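Local coordinates for protein pid-3 (Caenorhabditis elegans, PDB 7OCX) that forms, through its RNA recognition motif domain, a complex with TOFU-6 that belongs to the PETISCO assembly, which takes part in piRNA biogenesis, at residues Met14-Tyr20 against Gln47-Leu53; Tyr36-Gly40 against Ala52-Gln58; Ala62-Asn67 against Gln78-Leu82. All blocks are in the same frame, centred on the assembly; numbering follows the deposited sequence.

How the contacts relate
All three contacts belong to one RRM domain, an antiparallel sheet backed on one face by helices 26-32 and 56-66. Contact 1 pairs strand 14-18 with strand 48-53 near the centre of the chain. Contact 2, about 12 Å away between centres, shares A52 and L53 with it, adds strand 38-45 and runs on into the start of helix 56-66. Contact 3, about 9 Å from contact 1 and 12 Å from contact 2 centre to centre, packs the end of that helix on strand 75-81, the other neighbour of 14-18. Along the chain contacts 1 and 2 interleave, and contact 3 follows both. Helix 56-66 also meets TOFU-6, chiefly at contact 2, where a second pid-3 copy touches 36-40.

Contact 1 (Met14-Tyr20 against Gln47-Leu53); sequences MLKISGY and QSAVVAL
L15 (chi1 and chi2 p) lays CD1 against V51 CB at 3.8 Å and CD2 against L53 CD1 at 3.7 Å, on the same face as I17, whose CG2 meets V51 CG2 at 3.9 Å. Both backbones are extended and antiparallel, segment axes 4.6 Å apart at 150°. L15 with V51 and I17 with A49 are hydrogen-bonded pairs: L15 N to V51 O 2.9 Å, V51 N to L15 O 2.8 Å, I17 N to A49 O 3.1 Å, A49 N to I17 O 2.9 Å. In these central RRM strands, M14, K16, S18, S48, V50 and A52 line the other face, which in canonical RRMs binds RNA through aromatics they lack. Past the last pair, S18 with S48, G19 (phi 103°) donates from N to Q47 O at 2.9 Å. Y20 (chi1 p) swings back, its ring face over Q47 C; water 1 lies 2.5 Å from Y20 OH and donates to S48 O at 3.0 Å. Q47 NE2 donates to Y20 O at 3.0 Å.

Contact 2 (Tyr36-Gly40 against Ala52-Gln58); sequences YRVNG and ALENKFQ
A classic beta bulge marks the start of the 38-45/48-53 hairpin of this RRM domain, where the sheet hands over to helix 56-66. N39 (phi/psi -107/-14°) and G40 both face A52: N39 N donates to A52 O at 2.8 Å, G40 N adds a weak bond to A52 O at 3.4 Å, and A52 N donates a full hydrogen bond to G40 O at 2.9 Å. Next along, V38 and L53 form a non-hydrogen-bonded pair, CA to CA 4.5 Å, with V38 CG2 3.7 Å from L53 CD2. E54 N reaches R37 O at 3.0 Å, a weak bond. The extended R37 side chain (t, t, t) sets NE 2.9 Å from N39 OD1, a hydrogen bond, and 3.5 Å from E54 OE1, a salt bridge; its NH1 bonds M23 of the second subunit. Further along, N55 (chi1 p) is the helix N-cap, OD1 accepting from Q58 N at 3.0 Å, while its ND2 and Q58 NE2 bond S44 of TOFU-6. Y36 (chi1 m) turns a ring face to Q58 O and sends its OH to D65. Q58 OE1 accepts from R37 N at 2.8 Å, and E54 OE1 from N39 ND2, also at 2.8 Å.

Contact 3 (Ala62-Asn67 against Gln78-Leu82); sequences AVQDFN and QVSSL
The last turn of helix 56-66 lies along strand 75-81, running nearly antiparallel to it: the axes of helix segment 62-66 and strand segment 78-81 come within 7.4 Å and make 163° between their N-to-C directions. This is the second helix of the RRM fold packed on the last strand of the chain. V79 is the central piece. Its CA-to-CB bond points toward the helix and, with chi1 t (-174°), it sends its two methyls to different neighbours: V79 CG2 lies 3.7 Å from F66 CB, and V79 CG1 lies 4.1 Å from V63 CG2 and also 4.1 Å from A62 O. V63, again chi1 t (175°), brings CG1 to 3.6 Å from V79 O and passes CG2 over the strand backbone, 3.9 Å from S80 C and 3.8 Å from S81 N. F66 takes chi1 m (-56°), so its ring leads away from the strand to pack on L33 and Y36 while its CB stays in the contact. N67, the first residue to leave helical angles, holds chi1 t (-165°) and chi2 42°. That conformer brings N67 OD1 back to the strand, where it accepts from V79 N at 2.8 Å with a nearly linear N-H...O angle of 173°; the N67 and V79 CA atoms stand 4.5 Å apart. Q78 and S80 bond through their backbones to S18 and K16 on the adjoining strand. The chemistry therefore divides in two: apolar contacts surround V79, while the N67 OD1 bond ties the end of the helix to the strand backbone.

Contact 1 (Met14-Tyr20 against Gln47-Leu53)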
# COMPACT_ATOMS: atom_id res chain seq x y z
N MET B 14 -17.98 1.72 5.60
CA MET B 14 -17.46 2.78 4.76
C MET B 14 -16.71 3.83 5.55
O MET B 14 -17.02 4.11 6.72
CB MET B 14 -18.60 3.41 3.95
CG MET B 14 -18.95 2.50 2.79
SD MET B 14 -20.66 2.55 2.28
CE MET B 14 -21.14 4.21 2.72
N LEU B 15 -15.71 4.39 4.90
CA LEU B 15 -14.98 5.50 5.47
C LEU B 15 -14.78 6.56 4.40
O LEU B 15 -14.92 6.31 3.20
CB LEU B 15 -13.66 5.04 6.07
CG LEU B 15 -12.58 4.42 5.17
CD1 LEU B 15 -11.93 5.47 4.32
CD2 LEU B 15 -11.59 3.78 6.11
N LYS B 16 -14.51 7.77 4.88
CA LYS B 16 -14.11 8.91 4.09
C LYS B 16 -12.62 9.12 4.28
O LYS B 16 -12.13 9.05 5.41
CB LYS B 16 -14.83 10.20 4.51
CG LYS B 16 -16.32 10.24 4.30
CD LYS B 16 -16.83 11.69 4.32
CE LYS B 16 -18.29 11.79 4.78
NZ LYS B 16 -18.58 13.00 5.62
N ILE B 17 -11.90 9.36 3.19
CA ILE B 17 -10.48 9.66 3.25
C ILE B 17 -10.20 10.86 2.35
O ILE B 17 -10.76 10.95 1.25
CB ILE B 17 -9.62 8.44 2.86
CG1 ILE B 17 -8.13 8.78 2.91
CG2 ILE B 17 -10.03 7.89 1.49
CD1 ILE B 17 -7.25 7.55 2.99
N SER B 18 -9.36 11.79 2.81
CA SER B 18 -9.09 13.00 2.05
C SER B 18 -7.70 13.50 2.43
O SER B 18 -7.12 13.06 3.43
CB SER B 18 -10.15 14.08 2.31
OG SER B 18 -10.20 14.50 3.66
N GLY B 19 -7.15 14.37 1.58
CA GLY B 19 -5.89 15.02 1.85
C GLY B 19 -4.69 14.46 1.12
O GLY B 19 -3.62 15.09 1.17
N TYR B 20 -4.82 13.30 0.47
CA TYR B 20 -3.74 12.68 -0.26
C TYR B 20 -3.48 13.41 -1.56
O TYR B 20 -4.26 14.27 -1.98
CB TYR B 20 -4.05 11.22 -0.54
CG TYR B 20 -5.43 10.99 -1.11
CD1 TYR B 20 -5.73 11.28 -2.43
CD2 TYR B 20 -6.48 10.57 -0.29
CE1 TYR B 20 -7.01 11.08 -2.95
CE2 TYR B 20 -7.77 10.38 -0.79
CZ TYR B 20 -8.03 10.64 -2.12
OH TYR B 20 -9.29 10.44 -2.62
N GLN B 47 -8.79 14.96 -4.22
CA GLN B 47 -8.11 14.55 -2.99
C GLN B 47 -9.06 13.98 -1.95
O GLN B 47 -8.82 14.13 -0.75
CB GLN B 47 -7.34 15.72 -2.39
CG GLN B 47 -6.44 16.45 -3.35
CD GLN B 47 -5.70 17.57 -2.68
OE1 GLN B 47 -6.04 18.74 -2.86
NE2 GLN B 47 -4.67 17.23 -1.91
N SER B 48 -10.14 13.33 -2.38
CA SER B 48 -11.07 12.74 -1.42
C SER B 48 -11.79 11.57 -2.07
O SER B 48 -12.06 11.57 -3.28
CB SER B 48 -12.11 13.75 -0.89
OG SER B 48 -12.97 14.24 -1.89
N ALA B 49 -12.16 10.60 -1.24
CA ALA B 49 -12.92 9.46 -1.72
C ALA B 49 -13.72 8.87 -0.57
O ALA B 49 -13.52 9.19 0.60
CB ALA B 49 -12.00 8.40 -2.33
N VAL B 50 -14.67 8.02 -0.94
CA VAL B 50 -15.39 7.18 0.02
C VAL B 50 -15.02 5.73 -0.28
O VAL B 50 -15.05 5.31 -1.44
CB VAL B 50 -16.91 7.41 -0.05
CG1 VAL B 50 -17.56 6.35 0.83
CG2 VAL B 50 -17.31 8.82 0.39
N VAL B 51 -14.66 4.97 0.76
CA VAL B 51 -14.06 3.65 0.58
C VAL B 51 -14.89 2.64 1.35
O VAL B 51 -15.23 2.88 2.51
CB VAL B 51 -12.60 3.61 1.07
CG1 VAL B 51 -12.04 2.21 0.96
CG2 VAL B 51 -11.80 4.64 0.33
N ALA B 52 -15.20 1.52 0.72
CA ALA B 52 -15.83 0.40 1.41
C ALA B 52 -14.74 -0.61 1.75
O ALA B 52 -14.05 -1.11 0.85
CB ALA B 52 -16.93 -0.24 0.56
N LEU B 53 -14.53 -0.84 3.04
CA LEU B 53 -13.64 -1.87 3.55
C LEU B 53 -14.47 -3.10 3.88
O LEU B 53 -15.70 -3.09 3.79
CB LEU B 53 -12.86 -1.37 4.76
CG LEU B 53 -11.95 -0.15 4.66
CD1 LEU B 53 -11.29 0.06 6.00
CD2 LEU B 53 -10.92 -0.37 3.57
O HOH W 1 -9.68 10.82 -5.01

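Contact 2 (Tyr36-Gly40 against Ala52-Gln58)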
# COMPACT_ATOMS: atom_id res chain seq x y z
N TYR B 36 -5.60 -3.15 4.95
CA TYR B 36 -7.02 -3.43 5.09
C TYR B 36 -7.66 -3.77 3.75
O TYR B 36 -7.23 -3.31 2.69
CB TYR B 36 -7.74 -2.24 5.77
CG TYR B 36 -7.12 -2.00 7.12
CD1 TYR B 36 -7.38 -2.89 8.17
CD2 TYR B 36 -6.25 -0.95 7.35
CE1 TYR B 36 -6.79 -2.72 9.40
CE2 TYR B 36 -5.66 -0.78 8.58
CZ TYR B 36 -5.93 -1.67 9.61
OH TYR B 36 -5.35 -1.53 10.84
N ARG B 37 -8.68 -4.63 3.81
CA ARG B 37 -9.31 -5.11 2.60
C ARG B 37 -10.28 -4.07 2.07
O ARG B 37 -11.25 -3.70 2.74
CB ARG B 37 -10.06 -6.43 2.80
CG ARG B 37 -10.75 -6.84 1.48
CD ARG B 37 -11.38 -8.20 1.52
NE ARG B 37 -12.10 -8.55 0.29
CZ ARG B 37 -11.63 -9.30 -0.69
NH1 ARG B 37 -10.40 -9.76 -0.67
NH2 ARG B 37 -12.43 -9.63 -1.69
N VAL B 38 -10.03 -3.63 0.84
CA VAL B 38 -10.82 -2.64 0.13
C VAL B 38 -11.68 -3.36 -0.89
O VAL B 38 -11.16 -4.06 -1.77
CB VAL B 38 -9.93 -1.60 -0.56
CG1 VAL B 38 -10.79 -0.61 -1.33
CG2 VAL B 38 -9.03 -0.91 0.42
N ASN B 39 -12.99 -3.15 -0.82
CA ASN B 39 -13.92 -3.75 -1.77
C ASN B 39 -14.49 -2.77 -2.77
O ASN B 39 -15.10 -3.19 -3.75
CB ASN B 39 -15.07 -4.40 -1.01
CG ASN B 39 -14.64 -5.61 -0.27
OD1 ASN B 39 -13.79 -6.37 -0.74
ND2 ASN B 39 -15.19 -5.81 0.92
N GLY B 40 -14.34 -1.48 -2.54
CA GLY B 40 -14.86 -0.53 -3.50
C GLY B 40 -14.40 0.86 -3.15
O GLY B 40 -14.19 1.17 -1.98
N ALA B 52 -15.20 1.52 0.72
CA ALA B 52 -15.83 0.40 1.41
C ALA B 52 -14.74 -0.61 1.75
O ALA B 52 -14.05 -1.11 0.85
CB ALA B 52 -16.93 -0.24 0.56
N LEU B 53 -14.53 -0.84 3.04
CA LEU B 53 -13.64 -1.87 3.55
C LEU B 53 -14.47 -3.10 3.88
O LEU B 53 -15.70 -3.09 3.79
CB LEU B 53 -12.86 -1.37 4.76
CG LEU B 53 -11.95 -0.15 4.66
CD1 LEU B 53 -11.29 0.06 6.00
CD2 LEU B 53 -10.92 -0.37 3.57
N GLU B 54 -13.81 -4.16 4.30
CA GLU B 54 -14.50 -5.43 4.49
C GLU B 54 -15.56 -5.36 5.59
O GLU B 54 -16.64 -5.94 5.46
CB GLU B 54 -13.46 -6.52 4.79
CG GLU B 54 -13.98 -7.94 4.99
CD GLU B 54 -14.75 -8.47 3.80
OE1 GLU B 54 -14.61 -7.89 2.70
OE2 GLU B 54 -15.47 -9.47 3.97
N ASN B 55 -15.27 -4.64 6.68
CA ASN B 55 -16.20 -4.63 7.81
C ASN B 55 -15.86 -3.48 8.75
O ASN B 55 -14.88 -2.75 8.56
CB ASN B 55 -16.18 -5.98 8.54
CG ASN B 55 -14.81 -6.32 9.11
OD1 ASN B 55 -14.19 -5.50 9.79
ND2 ASN B 55 -14.32 -7.54 8.82
N LYS B 56 -16.69 -3.34 9.78
CA LYS B 56 -16.61 -2.20 10.68
C LYS B 56 -15.35 -2.25 11.53
O LYS B 56 -14.87 -1.20 11.97
CB LYS B 56 -17.85 -2.15 11.57
CG LYS B 56 -18.04 -3.41 12.41
CD LYS B 56 -19.37 -3.43 13.18
CE LYS B 56 -19.51 -4.69 14.03
NZ LYS B 56 -20.84 -4.77 14.70
N PHE B 57 -14.80 -3.43 11.77
CA PHE B 57 -13.56 -3.50 12.54
C PHE B 57 -12.40 -2.94 11.76
O PHE B 57 -11.55 -2.23 12.31
CB PHE B 57 -13.26 -4.92 12.95
CG PHE B 57 -14.38 -5.56 13.68
CD1 PHE B 57 -14.62 -5.24 15.00
CD2 PHE B 57 -15.21 -6.44 13.04
CE1 PHE B 57 -15.66 -5.81 15.66
CE2 PHE B 57 -16.26 -7.01 13.69
CZ PHE B 57 -16.48 -6.69 15.02
N GLN B 58 -12.35 -3.24 10.46
CA GLN B 58 -11.32 -2.68 9.61
C GLN B 58 -11.50 -1.17 9.45
O GLN B 58 -10.52 -0.42 9.47
CB GLN B 58 -11.29 -3.43 8.28
CG GLN B 58 -10.91 -4.91 8.48
CD GLN B 58 -10.45 -5.59 7.20
OE1 GLN B 58 -9.88 -4.94 6.33
NE2 GLN B 58 -10.69 -6.90 7.09
O HOH W 2 -17.38 -4.03 1.91

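Contact 3 (Ala62-Asn67 against Gln78-Leu82)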
# COMPACT_ATOMS: atom_id res chain seq x y z
N ALA B 62 -8.59 1.41 10.49
CA ALA B 62 -8.07 2.32 9.47
C ALA B 62 -8.16 3.76 9.93
O ALA B 62 -7.24 4.55 9.69
CB ALA B 62 -8.83 2.15 8.15
N VAL B 63 -9.26 4.15 10.57
CA VAL B 63 -9.33 5.50 11.13
C VAL B 63 -8.20 5.71 12.14
O VAL B 63 -7.48 6.72 12.09
CB VAL B 63 -10.71 5.75 11.77
CG1 VAL B 63 -10.72 7.12 12.47
CG2 VAL B 63 -11.81 5.65 10.72
N GLN B 64 -8.01 4.75 13.04
CA GLN B 64 -6.98 4.90 14.06
C GLN B 64 -5.60 4.98 13.43
O GLN B 64 -4.76 5.78 13.85
CB GLN B 64 -7.10 3.75 15.06
CG GLN B 64 -6.01 3.58 16.11
CD GLN B 64 -6.37 2.48 17.12
OE1 GLN B 64 -5.98 1.32 16.96
NE2 GLN B 64 -7.13 2.84 18.15
N ASP B 65 -5.35 4.16 12.39
CA ASP B 65 -4.01 4.12 11.80
C ASP B 65 -3.70 5.36 10.98
O ASP B 65 -2.53 5.78 10.89
CB ASP B 65 -3.83 2.91 10.87
CG ASP B 65 -3.71 1.58 11.59
OD1 ASP B 65 -3.70 1.55 12.83
OD2 ASP B 65 -3.64 0.55 10.85
N PHE B 66 -4.70 5.91 10.27
CA PHE B 66 -4.44 6.86 9.19
C PHE B 66 -4.97 8.26 9.44
O PHE B 66 -4.43 9.20 8.86
CB PHE B 66 -5.02 6.33 7.87
CG PHE B 66 -4.50 4.98 7.49
CD1 PHE B 66 -3.13 4.72 7.44
CD2 PHE B 66 -5.38 3.93 7.26
CE1 PHE B 66 -2.65 3.46 7.15
CE2 PHE B 66 -4.90 2.66 6.95
CZ PHE B 66 -3.54 2.43 6.91
N ASN B 67 -5.93 8.46 10.33
CA ASN B 67 -6.35 9.83 10.57
C ASN B 67 -5.21 10.67 11.15
O ASN B 67 -4.60 10.30 12.16
CB ASN B 67 -7.54 9.89 11.51
CG ASN B 67 -8.21 11.23 11.48
OD1 ASN B 67 -8.39 11.83 10.43
ND2 ASN B 67 -8.55 11.73 12.65
N GLN B 78 -7.02 12.91 6.37
CA GLN B 78 -8.19 12.98 7.24
C GLN B 78 -9.00 11.73 6.92
O GLN B 78 -9.31 11.48 5.75
CB GLN B 78 -8.97 14.28 6.98
CG GLN B 78 -10.38 14.31 7.57
CD GLN B 78 -10.93 15.73 7.76
OE1 GLN B 78 -10.55 16.67 7.07
NE2 GLN B 78 -11.84 15.87 8.72
N VAL B 79 -9.23 10.89 7.93
CA VAL B 79 -9.92 9.61 7.76
C VAL B 79 -11.00 9.54 8.82
O VAL B 79 -10.73 9.79 10.00
CB VAL B 79 -8.96 8.41 7.88
CG1 VAL B 79 -9.69 7.10 7.56
CG2 VAL B 79 -7.76 8.59 6.94
N SER B 80 -12.23 9.22 8.41
CA SER B 80 -13.33 9.15 9.36
C SER B 80 -14.32 8.09 8.90
O SER B 80 -14.48 7.84 7.71
CB SER B 80 -14.05 10.50 9.52
OG SER B 80 -14.66 10.92 8.30
N SER B 81 -14.99 7.46 9.86
CA SER B 81 -16.03 6.51 9.52
C SER B 81 -17.30 7.25 9.13
O SER B 81 -17.60 8.33 9.64
CB SER B 81 -16.33 5.60 10.70
OG SER B 81 -16.80 6.37 11.78
N LEU B 82 -18.01 6.68 8.17
CA LEU B 82 -19.27 7.25 7.70
C LEU B 82 -20.36 7.13 8.75
O LEU B 82 -21.28 7.96 8.80
CB LEU B 82 -19.71 6.55 6.42
CG LEU B 82 -20.11 7.49 5.29
CD1 LEU B 82 -18.94 8.36 4.89
CD2 LEU B 82 -20.59 6.75 4.08